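Local coordinates for protein beta-galactosidase (Trichoderma reesei, PDB 3OG2) that probably hydrolyses terminal non-reducing beta-D-galactose units of beta-D-galactosides, as a family 35 glycoside hydrolase with a TIM-barrel domain, at residues I160-Q165 with A206-P211; I109-R114 with G169-L174; Y175-E180 with Y198-A203; P21-V26 with Q165-G170. All coordinates share one frame; numbering follows the deposited sequence.

Contact 1: I160-Q165 with A206-P211; sequences IIAKAQ and AGIIVP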
loop_
_atom_site.group_PDB
_atom_site.type_symbol
_atom_site.label_atom_id
_atom_site.label_comp_id
_atom_site.label_asym_id
_atom_site.label_seq_id
_atom_site.Cartn_x
_atom_site.Cartn_y
_atom_site.Cartn_z
ATOM N N ILE A 160 -14.315 -16.148 -7.891
ATOM C CA ILE A 160 -14.572 -15.406 -6.654
ATOM C C ILE A 160 -14.826 -13.946 -6.969
ATOM O O ILE A 160 -15.782 -13.338 -6.485
ATOM C CB ILE A 160 -13.363 -15.569 -5.713
ATOM C CG1 ILE A 160 -13.368 -16.971 -5.061
ATOM C CG2 ILE A 160 -13.305 -14.495 -4.641
ATOM C CD1 ILE A 160 -12.060 -17.384 -4.441
ATOM N N ILE A 161 -13.989 -13.353 -7.814
ATOM C CA ILE A 161 -14.182 -11.940 -8.185
ATOM C C ILE A 161 -15.478 -11.780 -8.951
ATOM O O ILE A 161 -16.214 -10.797 -8.809
ATOM C CB ILE A 161 -12.945 -11.498 -8.955
ATOM C CG1 ILE A 161 -11.689 -11.492 -8.041
ATOM C CG2 ILE A 161 -13.110 -10.147 -9.630
ATOM C CD1 ILE A 161 -10.458 -11.007 -8.809
ATOM N N ALA A 162 -15.804 -12.770 -9.825
ATOM C CA ALA A 162 -16.996 -12.663 -10.645
ATOM C C ALA A 162 -18.245 -12.535 -9.765
ATOM O O ALA A 162 -19.163 -11.756 -10.052
ATOM C CB ALA A 162 -17.170 -13.875 -11.582
ATOM N N LYS A 163 -18.286 -13.297 -8.667
ATOM C CA LYS A 163 -19.464 -13.252 -7.783
ATOM C C LYS A 163 -19.605 -11.879 -7.129
ATOM O O LYS A 163 -20.733 -11.499 -6.803
ATOM C CB LYS A 163 -19.289 -14.379 -6.749
ATOM C CG LYS A 163 -19.296 -15.760 -7.364
ATOM C CD LYS A 163 -19.172 -16.911 -6.399
ATOM C CE LYS A 163 -19.374 -18.236 -7.075
ATOM N NZ LYS A 163 -18.307 -18.671 -8.018
ATOM N N ALA A 164 -18.496 -11.180 -6.998
ATOM C CA ALA A 164 -18.482 -9.864 -6.326
ATOM C C ALA A 164 -18.686 -8.732 -7.315
ATOM O O ALA A 164 -18.573 -7.562 -6.955
ATOM C CB ALA A 164 -17.182 -9.703 -5.580
ATOM N N GLN A 165 -18.948 -9.000 -8.594
ATOM C CA GLN A 165 -19.185 -7.916 -9.544
ATOM C C GLN A 165 -20.441 -7.134 -9.240
ATOM O O GLN A 165 -21.422 -7.628 -8.676
ATOM C CB GLN A 165 -19.317 -8.538 -10.965
ATOM C CG GLN A 165 -17.942 -8.977 -11.506
ATOM C CD GLN A 165 -18.118 -9.723 -12.809
ATOM O OE1 GLN A 165 -17.556 -9.317 -13.845
ATOM N NE2 GLN A 165 -18.838 -10.840 -12.836
ATOM N N ALA A 206 -14.278 -17.472 -16.655
ATOM C CA ALA A 206 -14.651 -17.606 -15.229
ATOM C C ALA A 206 -15.797 -16.684 -14.843
ATOM O O ALA A 206 -16.192 -16.687 -13.653
ATOM C CB ALA A 206 -13.438 -17.300 -14.343
ATOM N N GLY A 207 -16.357 -15.948 -15.810
ATOM C CA GLY A 207 -17.520 -15.141 -15.558
ATOM C C GLY A 207 -17.304 -13.642 -15.417
ATOM O O GLY A 207 -18.246 -12.941 -15.040
ATOM N N ILE A 208 -16.082 -13.161 -15.680
ATOM C CA ILE A 208 -15.852 -11.733 -15.571
ATOM C C ILE A 208 -16.527 -11.058 -16.758
ATOM O O ILE A 208 -16.175 -11.403 -17.899
ATOM C CB ILE A 208 -14.340 -11.424 -15.540
ATOM C CG1 ILE A 208 -13.670 -12.071 -14.334
ATOM C CG2 ILE A 208 -14.075 -9.934 -15.614
ATOM C CD1 ILE A 208 -14.142 -11.540 -12.967
ATOM N N ILE A 209 -17.491 -10.161 -16.478
ATOM C CA ILE A 209 -18.205 -9.471 -17.563
ATOM C C ILE A 209 -18.033 -7.964 -17.440
ATOM O O ILE A 209 -18.445 -7.252 -18.341
ATOM C CB ILE A 209 -19.705 -9.825 -17.608
ATOM C CG1 ILE A 209 -20.424 -9.520 -16.297
ATOM C CG2 ILE A 209 -19.859 -11.297 -18.051
ATOM C CD1 ILE A 209 -21.949 -9.753 -16.423
ATOM N N VAL A 210 -17.425 -7.440 -16.341
ATOM C CA VAL A 210 -17.132 -6.026 -16.255
ATOM C C VAL A 210 -16.007 -5.700 -17.212
ATOM O O VAL A 210 -15.372 -6.605 -17.787
ATOM C CB VAL A 210 -16.784 -5.616 -14.802
ATOM C CG1 VAL A 210 -18.065 -5.804 -13.917
ATOM C CG2 VAL A 210 -15.579 -6.359 -14.245
ATOM N N PRO A 211 -15.772 -4.408 -17.455
ATOM C CA PRO A 211 -14.722 -4.058 -18.416
ATOM C C PRO A 211 -13.342 -4.475 -17.901
ATOM O O PRO A 211 -13.049 -4.414 -16.712
ATOM C CB PRO A 211 -14.803 -2.547 -18.518
ATOM C CG PRO A 211 -16.260 -2.244 -18.120
ATOM C CD PRO A 211 -16.504 -3.206 -16.984
#
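In the TIM barrel, Gln165, just past helix 144-163, reaches with its amide into the turn that follows helix 193-205, where Gly207 closes a Schellman motif. The glutamine chain is extended beyond CG (chi2 173°), which carries CD out from the backbone toward the turn. There Gln165 OE1 takes two backbone N-H groups: Ile209 N at 2.8 Å lies in the carbonyl plane on a lone pair, while Val210 N at 3.1 Å is tilted 28° from that plane. Gln165 NE2 gives one hydrogen bond across to Gly207 O at 3.1 Å and another back to Ala162 O at 2.9 Å, so the amide fastens the helix to the turn. Beside the amide, Ala162 CB lies 3.6 Å from Ala206 O and faces the turn, a place where a longer side chain would meet its carbonyls. A CB on Gly207 would both crowd Ala162 CB and, at its phi of 104°, collide with the carbonyl O of Ala206. Ile208 CD1 meets Ile161 CG2 at 3.8 Å in the conformer given for Ile161, the two branched chains crossing obliquely. Arg204 NH1 binds Ile208 O and Val210 O, adding a second clasp on the turn. A leucine in place of Gln165 would probably leave the N-H groups of Ile209 and Val210 and the carbonyl of Gly207 without their mates. A primary amide suits this buried position because it offers acceptor and donors together, matching two backbone N-H groups at one end and two carbonyls at the other.

Contact 2: I109-R114 with G169-L174; sequences IYLLAR and GGPVIL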
loop_
_atom_site.group_PDB
_atom_site.type_symbol
_atom_site.label_atom_id
_atom_site.label_comp_id
_atom_site.label_asym_id
_atom_site.label_seq_id
_atom_site.Cartn_x
_atom_site.Cartn_y
_atom_site.Cartn_z
ATOM N N ILE A 109 -17.591 1.737 -1.360
ATOM C CA ILE A 109 -16.416 1.781 -2.241
ATOM C C ILE A 109 -16.552 0.718 -3.301
ATOM O O ILE A 109 -16.968 -0.418 -3.001
ATOM C CB ILE A 109 -15.143 1.560 -1.365
ATOM C CG1 ILE A 109 -14.911 2.790 -0.488
ATOM C CG2 ILE A 109 -13.906 1.127 -2.174
ATOM C CD1 ILE A 109 -14.464 4.005 -1.271
ATOM N N TYR A 110 -16.220 1.078 -4.546
ATOM C CA TYR A 110 -16.152 0.101 -5.636
ATOM C C TYR A 110 -14.712 -0.422 -5.739
ATOM O O TYR A 110 -13.787 0.162 -5.156
ATOM C CB TYR A 110 -16.608 0.727 -6.943
ATOM C CG TYR A 110 -18.081 1.051 -6.956
ATOM C CD1 TYR A 110 -18.999 0.008 -6.867
ATOM C CD2 TYR A 110 -18.547 2.346 -7.089
ATOM C CE1 TYR A 110 -20.399 0.247 -6.896
ATOM C CE2 TYR A 110 -19.914 2.588 -7.124
ATOM C CZ TYR A 110 -20.802 1.552 -7.038
ATOM O OH TYR A 110 -22.184 1.832 -7.040
ATOM N N LEU A 111 -14.534 -1.533 -6.480
ATOM C CA LEU A 111 -13.219 -2.155 -6.547
ATOM C C LEU A 111 -12.770 -2.433 -7.976
ATOM O O LEU A 111 -13.568 -2.862 -8.845
ATOM C CB LEU A 111 -13.247 -3.514 -5.816
ATOM C CG LEU A 111 -13.496 -3.438 -4.294
ATOM C CD1 LEU A 111 -13.635 -4.863 -3.734
ATOM C CD2 LEU A 111 -12.448 -2.649 -3.569
ATOM N N LEU A 112 -11.470 -2.212 -8.170
ATOM C CA LEU A 112 -10.708 -2.655 -9.346
ATOM C C LEU A 112 -9.910 -3.876 -8.908
ATOM O O LEU A 112 -9.017 -3.752 -8.070
ATOM C CB LEU A 112 -9.819 -1.505 -9.824
ATOM C CG LEU A 112 -8.649 -1.918 -10.736
ATOM C CD1 LEU A 112 -9.060 -2.763 -11.941
ATOM C CD2 LEU A 112 -7.902 -0.669 -11.229
ATOM N N ALA A 113 -10.266 -5.046 -9.446
ATOM C CA ALA A 113 -9.619 -6.299 -9.064
ATOM C C ALA A 113 -8.452 -6.596 -9.990
ATOM O O ALA A 113 -8.646 -6.564 -11.214
ATOM C CB ALA A 113 -10.647 -7.441 -9.162
ATOM N N ARG A 114 -7.294 -6.909 -9.400
ATOM C CA ARG A 114 -6.066 -7.119 -10.203
ATOM C C ARG A 114 -5.437 -8.415 -9.730
ATOM O O ARG A 114 -4.464 -8.393 -8.931
ATOM C CB ARG A 114 -5.131 -5.898 -10.089
ATOM C CG ARG A 114 -5.865 -4.560 -10.109
ATOM C CD ARG A 114 -4.994 -3.392 -10.499
ATOM N NE ARG A 114 -3.944 -3.121 -9.529
ATOM C CZ ARG A 114 -2.736 -2.690 -9.875
ATOM N NH1 ARG A 114 -2.354 -2.557 -11.155
ATOM N NH2 ARG A 114 -1.856 -2.401 -8.889
ATOM N N GLY A 169 -24.584 -7.323 -7.617
ATOM C CA GLY A 169 -24.824 -6.641 -6.353
ATOM C C GLY A 169 -23.583 -6.464 -5.498
ATOM O O GLY A 169 -23.727 -6.146 -4.319
ATOM N N GLY A 170 -22.391 -6.649 -6.074
ATOM C CA GLY A 170 -21.132 -6.527 -5.328
ATOM C C GLY A 170 -20.391 -5.275 -5.773
ATOM O O GLY A 170 -20.857 -4.425 -6.572
ATOM N N PRO A 171 -19.216 -5.109 -5.175
ATOM C CA PRO A 171 -18.444 -3.879 -5.393
ATOM C C PRO A 171 -17.537 -3.856 -6.605
ATOM O O PRO A 171 -17.022 -2.769 -6.889
ATOM C CB PRO A 171 -17.594 -3.819 -4.086
ATOM C CG PRO A 171 -17.397 -5.275 -3.743
ATOM C CD PRO A 171 -18.691 -5.954 -4.093
ATOM N N VAL A 172 -17.273 -4.971 -7.271
ATOM C CA VAL A 172 -16.228 -4.967 -8.330
ATOM C C VAL A 172 -16.749 -4.371 -9.636
ATOM O O VAL A 172 -17.767 -4.835 -10.183
ATOM C CB VAL A 172 -15.680 -6.395 -8.560
ATOM C CG1 VAL A 172 -14.711 -6.377 -9.737
ATOM C CG2 VAL A 172 -14.977 -6.913 -7.310
ATOM N N ILE A 173 -16.060 -3.339 -10.116
ATOM C CA ILE A 173 -16.494 -2.663 -11.349
ATOM C C ILE A 173 -15.534 -2.819 -12.517
ATOM O O ILE A 173 -15.917 -2.551 -13.650
ATOM C CB ILE A 173 -16.698 -1.137 -11.069
ATOM C CG1 ILE A 173 -15.437 -0.448 -10.547
ATOM C CG2 ILE A 173 -17.908 -0.945 -10.168
ATOM C CD1 ILE A 173 -15.521 1.060 -10.558
ATOM N N LEU A 174 -14.296 -3.225 -12.258
ATOM C CA LEU A 174 -13.247 -3.281 -13.290
ATOM C C LEU A 174 -12.321 -4.445 -12.933
ATOM O O LEU A 174 -12.171 -4.790 -11.772
ATOM C CB LEU A 174 -12.417 -2.029 -13.349
ATOM C CG LEU A 174 -13.138 -0.767 -13.826
ATOM C CD1 LEU A 174 -12.223 0.442 -13.542
ATOM C CD2 LEU A 174 -13.449 -0.870 -15.324
#
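In Ile173 chi1 of 58° places CG1 between the backbone N and the carbonyl carbon and leaves CG2 anti to that carbon; in Tyr110 CG stands beside the backbone N, chi1 -68°. The two side chains then cross at about a right angle, with Ile173 CG2 3.6 Å from Tyr110 CD1 and Ile173 CD1 against Tyr110 CB. Pro171 O lies at the edge of the same ring, in its plane. An alanine at Ile173 would probably open a gap beside Tyr110 CB and CD1 and remove the packing on that part of the ring. Next to this pair, Leu111 CD1 lies 3.8 Å from Pro171 CG, the two side chains pointing the same way. Pro171 leads into strand 172-177, which runs parallel to its neighbour 110-116 in the sheet of the TIM barrel. Leu111 bonds on both sides of its partner Val172: its N donates to Pro171 O at 2.8 Å, and its O accepts from Ile173 N. Leu112 pairs with Leu174, a beta bulge that shifts the register by one, and past it Ala113 N resumes the bonding with Leu174 O at 3.0 Å. Leu111 and Val172 share one face of the sheet, where Leu111 fills the space under Phe101 and Ala104 of helix 98-107. On the other face, Leu112 CD1 lies 3.7 Å from Leu174 CB. Tyr572 stacks its ring on that of Tyr110.

Contact 3: Y175-E180 with Y198-A203; sequences YQPENE and YVIDQA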
loop_
_atom_site.group_PDB
_atom_site.type_symbol
_atom_site.label_atom_id
_atom_site.label_comp_id
_atom_site.label_asym_id
_atom_site.label_seq_id
_atom_site.Cartn_x
_atom_site.Cartn_y
_atom_site.Cartn_z
ATOM N N TYR A 175 -11.737 -5.054 -13.975
ATOM C CA TYR A 175 -10.792 -6.138 -13.792
ATOM C C TYR A 175 -9.559 -5.890 -14.642
ATOM O O TYR A 175 -9.668 -5.596 -15.832
ATOM C CB TYR A 175 -11.491 -7.441 -14.199
ATOM C CG TYR A 175 -10.721 -8.729 -14.071
ATOM C CD1 TYR A 175 -9.685 -9.101 -14.943
ATOM C CD2 TYR A 175 -11.079 -9.633 -13.029
ATOM C CE1 TYR A 175 -9.010 -10.269 -14.790
ATOM C CE2 TYR A 175 -10.399 -10.845 -12.919
ATOM C CZ TYR A 175 -9.369 -11.155 -13.805
ATOM O OH TYR A 175 -8.708 -12.372 -13.685
ATOM N N GLN A 176 -8.385 -6.111 -14.037
ATOM C CA GLN A 176 -7.125 -6.000 -14.794
ATOM C C GLN A 176 -6.543 -7.397 -14.962
ATOM O O GLN A 176 -6.217 -8.084 -13.970
ATOM C CB GLN A 176 -6.111 -5.146 -14.000
ATOM C CG GLN A 176 -4.746 -5.099 -14.682
ATOM C CD GLN A 176 -3.731 -4.431 -13.800
ATOM O OE1 GLN A 176 -3.805 -3.208 -13.524
ATOM N NE2 GLN A 176 -2.721 -5.177 -13.314
ATOM N N PRO A 177 -6.330 -7.849 -16.191
ATOM C CA PRO A 177 -5.622 -9.070 -16.461
ATOM C C PRO A 177 -4.112 -8.783 -16.566
ATOM O O PRO A 177 -3.734 -7.773 -17.166
ATOM C CB PRO A 177 -6.175 -9.493 -17.835
ATOM C CG PRO A 177 -6.656 -8.233 -18.496
ATOM C CD PRO A 177 -6.830 -7.185 -17.448
ATOM N N GLU A 178 -3.265 -9.679 -16.027
ATOM C CA GLU A 178 -1.794 -9.487 -16.184
ATOM C C GLU A 178 -1.353 -8.243 -15.407
ATOM O O GLU A 178 -2.116 -7.714 -14.557
ATOM C CB GLU A 178 -1.353 -9.473 -17.673
ATOM C CG GLU A 178 -0.478 -10.671 -18.064
ATOM C CD GLU A 178 0.954 -10.569 -17.598
ATOM O OE1 GLU A 178 1.382 -9.448 -17.182
ATOM O OE2 GLU A 178 1.734 -11.566 -17.653
ATOM N N ASN A 179 -0.144 -7.761 -15.631
ATOM C CA ASN A 179 0.334 -6.577 -14.890
ATOM C C ASN A 179 1.527 -5.998 -15.629
ATOM O O ASN A 179 2.551 -6.696 -15.711
ATOM C CB ASN A 179 0.729 -6.960 -13.458
ATOM C CG ASN A 179 1.146 -5.698 -12.707
ATOM O OD1 ASN A 179 0.190 -4.987 -12.292
ATOM N ND2 ASN A 179 2.396 -5.319 -12.560
ATOM N N GLU A 180 1.420 -4.774 -16.115
ATOM C CA GLU A 180 2.547 -4.115 -16.785
ATOM C C GLU A 180 3.196 -5.042 -17.825
ATOM O O GLU A 180 4.419 -5.240 -17.874
ATOM C CB GLU A 180 3.613 -3.577 -15.808
ATOM C CG GLU A 180 3.046 -2.423 -14.990
ATOM C CD GLU A 180 4.037 -1.583 -14.265
ATOM O OE1 GLU A 180 5.186 -2.022 -14.048
ATOM O OE2 GLU A 180 3.728 -0.425 -13.816
ATOM N N TYR A 198 -5.113 -15.364 -24.318
ATOM C CA TYR A 198 -5.360 -16.499 -23.404
ATOM C C TYR A 198 -5.674 -15.947 -22.009
ATOM O O TYR A 198 -6.588 -16.475 -21.339
ATOM C CB TYR A 198 -4.126 -17.373 -23.346
ATOM C CG TYR A 198 -4.331 -18.660 -22.579
ATOM C CD1 TYR A 198 -4.125 -18.695 -21.185
ATOM C CD2 TYR A 198 -4.730 -19.835 -23.215
ATOM C CE1 TYR A 198 -4.324 -19.856 -20.474
ATOM C CE2 TYR A 198 -4.920 -21.009 -22.507
ATOM C CZ TYR A 198 -4.720 -21.024 -21.127
ATOM O OH TYR A 198 -4.876 -22.200 -20.437
ATOM N N VAL A 199 -4.905 -14.950 -21.559
ATOM C CA VAL A 199 -5.104 -14.420 -20.187
ATOM C C VAL A 199 -6.482 -13.799 -20.077
ATOM O O VAL A 199 -7.230 -13.990 -19.099
ATOM C CB VAL A 199 -3.971 -13.423 -19.893
ATOM C CG1 VAL A 199 -4.221 -12.637 -18.613
ATOM C CG2 VAL A 199 -2.629 -14.161 -19.829
ATOM N N ILE A 200 -6.904 -13.050 -21.137
ATOM C CA ILE A 200 -8.269 -12.519 -21.136
ATOM C C ILE A 200 -9.333 -13.613 -21.128
ATOM O O ILE A 200 -10.307 -13.522 -20.366
ATOM C CB ILE A 200 -8.474 -11.588 -22.375
ATOM C CG1 ILE A 200 -7.645 -10.302 -22.194
ATOM C CG2 ILE A 200 -9.943 -11.298 -22.632
ATOM C CD1 ILE A 200 -7.560 -9.454 -23.462
ATOM N N ASP A 201 -9.136 -14.624 -21.971
ATOM C CA ASP A 201 -10.098 -15.711 -22.053
ATOM C C ASP A 201 -10.260 -16.409 -20.697
ATOM O O ASP A 201 -11.394 -16.810 -20.364
ATOM C CB ASP A 201 -9.667 -16.770 -23.078
ATOM C CG ASP A 201 -9.691 -16.391 -24.530
ATOM O OD1 ASP A 201 -10.321 -15.363 -24.919
ATOM O OD2 ASP A 201 -9.089 -17.146 -25.373
ATOM N N GLN A 202 -9.164 -16.553 -19.947
ATOM C CA GLN A 202 -9.333 -17.225 -18.636
ATOM C C GLN A 202 -10.320 -16.462 -17.769
ATOM O O GLN A 202 -11.122 -17.008 -17.035
ATOM C CB GLN A 202 -8.028 -17.298 -17.861
ATOM C CG GLN A 202 -6.959 -18.214 -18.493
ATOM C CD GLN A 202 -5.700 -18.132 -17.667
ATOM O OE1 GLN A 202 -5.148 -17.009 -17.509
ATOM N NE2 GLN A 202 -5.235 -19.231 -17.112
ATOM N N ALA A 203 -10.169 -15.107 -17.792
ATOM C CA ALA A 203 -11.049 -14.286 -16.930
ATOM C C ALA A 203 -12.469 -14.324 -17.464
ATOM O O ALA A 203 -13.437 -14.489 -16.696
ATOM C CB ALA A 203 -10.506 -12.858 -16.890
#
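Tyr175 meets Ala203 with the outer end of its ring: the methyl CB of Ala203 is 3.7 Å from Tyr175 CE1 and equally far from its OH. Tyr175 has CG anti to the backbone N (chi1 -179°), and the small alanine suits a place where the broad ring comes so close to the helix. Pro177 CB packs 3.8 Å from Val199 CG1, and Pro177 CG lies more loosely beside Ile200 CG1. The same Val199 methyl, CG1, is 4.0 Å from Glu178 N. No hydrogen bond crosses between the segments.

Polar bonds hold residues 176-179 in shape. Gln176 NE2 donates to Glu178 O at 2.9 Å and to Asn179 OD1, and Asn179 N donates to Glu178 OE1 at 2.8 Å. Glu178 also meets Tyr195 OH through OE2 and forms a salt bridge with Arg140 through OE1. These bonds position Asn179, which with Glu180 binds beta-D-galactose in another structure of this protein; Glu180 N is held by Asn215 OD1.

The N-to-C directions of the short segments 175-177 and 198-203 make an angle of 142°, as successive elements of a beta-alpha unit; Tyr175 also touches Ile161 and Ala158 of helix 144-163, and Pro115 of strand 110-116.

Contact 4: P21-V26 with Q165-G170; sequences PLQNIV and QITNGG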
loop_
_atom_site.group_PDB
_atom_site.type_symbol
_atom_site.label_atom_id
_atom_site.label_comp_id
_atom_site.label_asym_id
_atom_site.label_seq_id
_atom_site.Cartn_x
_atom_site.Cartn_y
_atom_site.Cartn_z
ATOM N N PRO A 21 -18.978 -3.072 -24.287
ATOM C CA PRO A 21 -19.383 -3.573 -22.959
ATOM C C PRO A 21 -20.173 -4.871 -23.108
ATOM O O PRO A 21 -20.915 -5.053 -24.117
ATOM C CB PRO A 21 -20.243 -2.420 -22.423
ATOM C CG PRO A 21 -20.842 -1.804 -23.653
ATOM C CD PRO A 21 -19.738 -1.855 -24.678
ATOM N N LEU A 22 -20.029 -5.718 -22.112
ATOM C CA LEU A 22 -20.793 -6.989 -22.079
ATOM C C LEU A 22 -22.050 -6.880 -21.217
ATOM O O LEU A 22 -22.808 -7.859 -21.088
ATOM C CB LEU A 22 -19.882 -8.090 -21.557
ATOM C CG LEU A 22 -18.687 -8.342 -22.451
ATOM C CD1 LEU A 22 -17.827 -9.475 -21.867
ATOM C CD2 LEU A 22 -19.113 -8.710 -23.874
ATOM N N GLN A 23 -22.237 -5.731 -20.597
ATOM C CA GLN A 23 -23.294 -5.435 -19.638
ATOM C C GLN A 23 -23.523 -3.937 -19.676
ATOM O O GLN A 23 -22.638 -3.227 -20.168
ATOM C CB GLN A 23 -22.968 -5.957 -18.218
ATOM C CG GLN A 23 -21.492 -5.793 -17.802
ATOM C CD GLN A 23 -21.112 -4.338 -17.587
ATOM O OE1 GLN A 23 -21.875 -3.644 -16.903
ATOM N NE2 GLN A 23 -20.017 -3.829 -18.167
ATOM N N ASN A 24 -24.593 -3.458 -19.045
ATOM C CA ASN A 24 -24.765 -2.002 -19.165
ATOM C C ASN A 24 -24.692 -1.307 -17.811
ATOM O O ASN A 24 -25.083 -0.153 -17.693
ATOM C CB ASN A 24 -26.054 -1.659 -19.891
ATOM C CG ASN A 24 -27.232 -1.974 -19.037
ATOM O OD1 ASN A 24 -27.184 -2.849 -18.187
ATOM N ND2 ASN A 24 -28.322 -1.228 -19.241
ATOM N N ILE A 25 -24.142 -1.950 -16.796
ATOM C CA ILE A 25 -23.948 -1.305 -15.488
ATOM C C ILE A 25 -22.703 -0.430 -15.514
ATOM O O ILE A 25 -22.721 0.704 -15.045
ATOM C CB ILE A 25 -23.921 -2.431 -14.446
ATOM C CG1 ILE A 25 -25.109 -3.411 -14.662
ATOM C CG2 ILE A 25 -23.904 -1.956 -13.013
ATOM C CD1 ILE A 25 -26.453 -2.714 -14.551
ATOM N N VAL A 26 -21.612 -0.970 -16.048
ATOM C CA VAL A 26 -20.342 -0.230 -16.130
ATOM C C VAL A 26 -19.989 -0.072 -17.597
ATOM O O VAL A 26 -19.699 -1.066 -18.264
ATOM C CB VAL A 26 -19.184 -0.922 -15.379
ATOM C CG1 VAL A 26 -17.921 -0.057 -15.389
ATOM C CG2 VAL A 26 -19.550 -1.216 -13.914
ATOM N N GLN A 165 -18.948 -9.000 -8.594
ATOM C CA GLN A 165 -19.185 -7.916 -9.544
ATOM C C GLN A 165 -20.441 -7.134 -9.240
ATOM O O GLN A 165 -21.422 -7.628 -8.676
ATOM C CB GLN A 165 -19.317 -8.538 -10.965
ATOM C CG GLN A 165 -17.942 -8.977 -11.506
ATOM C CD GLN A 165 -18.118 -9.723 -12.809
ATOM O OE1 GLN A 165 -17.556 -9.317 -13.845
ATOM N NE2 GLN A 165 -18.838 -10.840 -12.836
ATOM N N ILE A 166 -20.380 -5.854 -9.653
ATOM C CA ILE A 166 -21.510 -4.952 -9.516
ATOM C C ILE A 166 -22.771 -5.489 -10.219
ATOM O O ILE A 166 -23.916 -5.218 -9.810
ATOM C CB ILE A 166 -21.102 -3.550 -10.001
ATOM C CG1 ILE A 166 -22.136 -2.506 -9.673
ATOM C CG2 ILE A 166 -20.818 -3.551 -11.524
ATOM C CD1 ILE A 166 -21.725 -1.067 -9.960
ATOM N N THR A 167 -22.600 -6.332 -11.257
ATOM C CA THR A 167 -23.732 -6.948 -11.970
ATOM C C THR A 167 -24.420 -7.970 -11.092
ATOM O O THR A 167 -25.528 -8.380 -11.432
ATOM C CB THR A 167 -23.205 -7.616 -13.253
ATOM O OG1 THR A 167 -22.051 -8.353 -12.931
ATOM C CG2 THR A 167 -22.792 -6.561 -14.272
ATOM N N ASN A 168 -23.809 -8.404 -10.008
ATOM C CA ASN A 168 -24.368 -9.328 -9.022
ATOM C C ASN A 168 -24.608 -8.643 -7.674
ATOM O O ASN A 168 -24.791 -9.342 -6.702
ATOM C CB ASN A 168 -23.420 -10.492 -8.700
ATOM C CG ASN A 168 -23.206 -11.303 -9.926
ATOM O OD1 ASN A 168 -24.189 -11.508 -10.676
ATOM N ND2 ASN A 168 -21.999 -11.766 -10.143
ATOM N N GLY A 169 -24.584 -7.323 -7.617
ATOM C CA GLY A 169 -24.824 -6.641 -6.353
ATOM C C GLY A 169 -23.583 -6.464 -5.498
ATOM O O GLY A 169 -23.727 -6.146 -4.319
ATOM N N GLY A 170 -22.391 -6.649 -6.074
ATOM C CA GLY A 170 -21.132 -6.527 -5.328
ATOM C C GLY A 170 -20.391 -5.275 -5.773
ATOM O O GLY A 170 -20.857 -4.425 -6.572
#
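Gln23 meets Thr167 at the start of the contact, its CG 3.8 Å from the methyl CG2 of Thr167, the two side chains crossing at about a right angle. CG occupies the crowded position between the backbone N and the carbonyl carbon (chi1 39°), and the chain bends again at chi2. That curl brings the amide back over its own segment: Gln23 OE1 accepts from Val26 N at 2.8 Å, in the carbonyl plane on a lone pair and nearly straight at 173°, while Gln23 NE2 donates to Val26 O at 2.8 Å, also on a lone pair. One glutamine thereby satisfies both backbone groups of Val26; its amide offers both an acceptor and a donor, which suits it to this double bond. Next comes Ile25, in one of its two deposited conformers, whose CG2 lies 3.8 Å from Ile166 CG2 and whose CG1 lies 3.9 Å from Thr167 CG2. Val26 completes the cluster, with CG2 3.6 Å from Ile166 CG2. Beta-branched residues on both sides present short methyl-bearing surfaces. Across from them, a short 3-10 turn is closed by Gln165 O, which accepts from Asn168 N and Gly170 N on opposite faces of its plane. The chain leading into the hairpin of strands 26-28 and 33-35 thus packs on the loop that joins helix 144-163 to the next strand of the TIM barrel, away from the galactose site.

How the contacts relate
Contacts 1 to 3 lie within the TIM barrel, and contact 4 packs the N-terminal segment onto it; all gather round strand 172-177 and the loop leading into it. Contact 2 joins that strand to its neighbour 110-116, contact 3 backs it with helix 193-205, and contact 1 ties helix 144-163 to the turn after helix 193-205. Contacts 1 and 4 share Gln165, their centres about 8 Å apart; contacts 2 and 4 share Gly169 and Gly170. Along the chain contacts 1 and 2 cross, contact 3 is nested within contact 1, and contact 2 closes before contact 3 opens. Successive barrel elements are thereby joined where strand 172-177 leads to the galactose-binding Asn179 and Glu180.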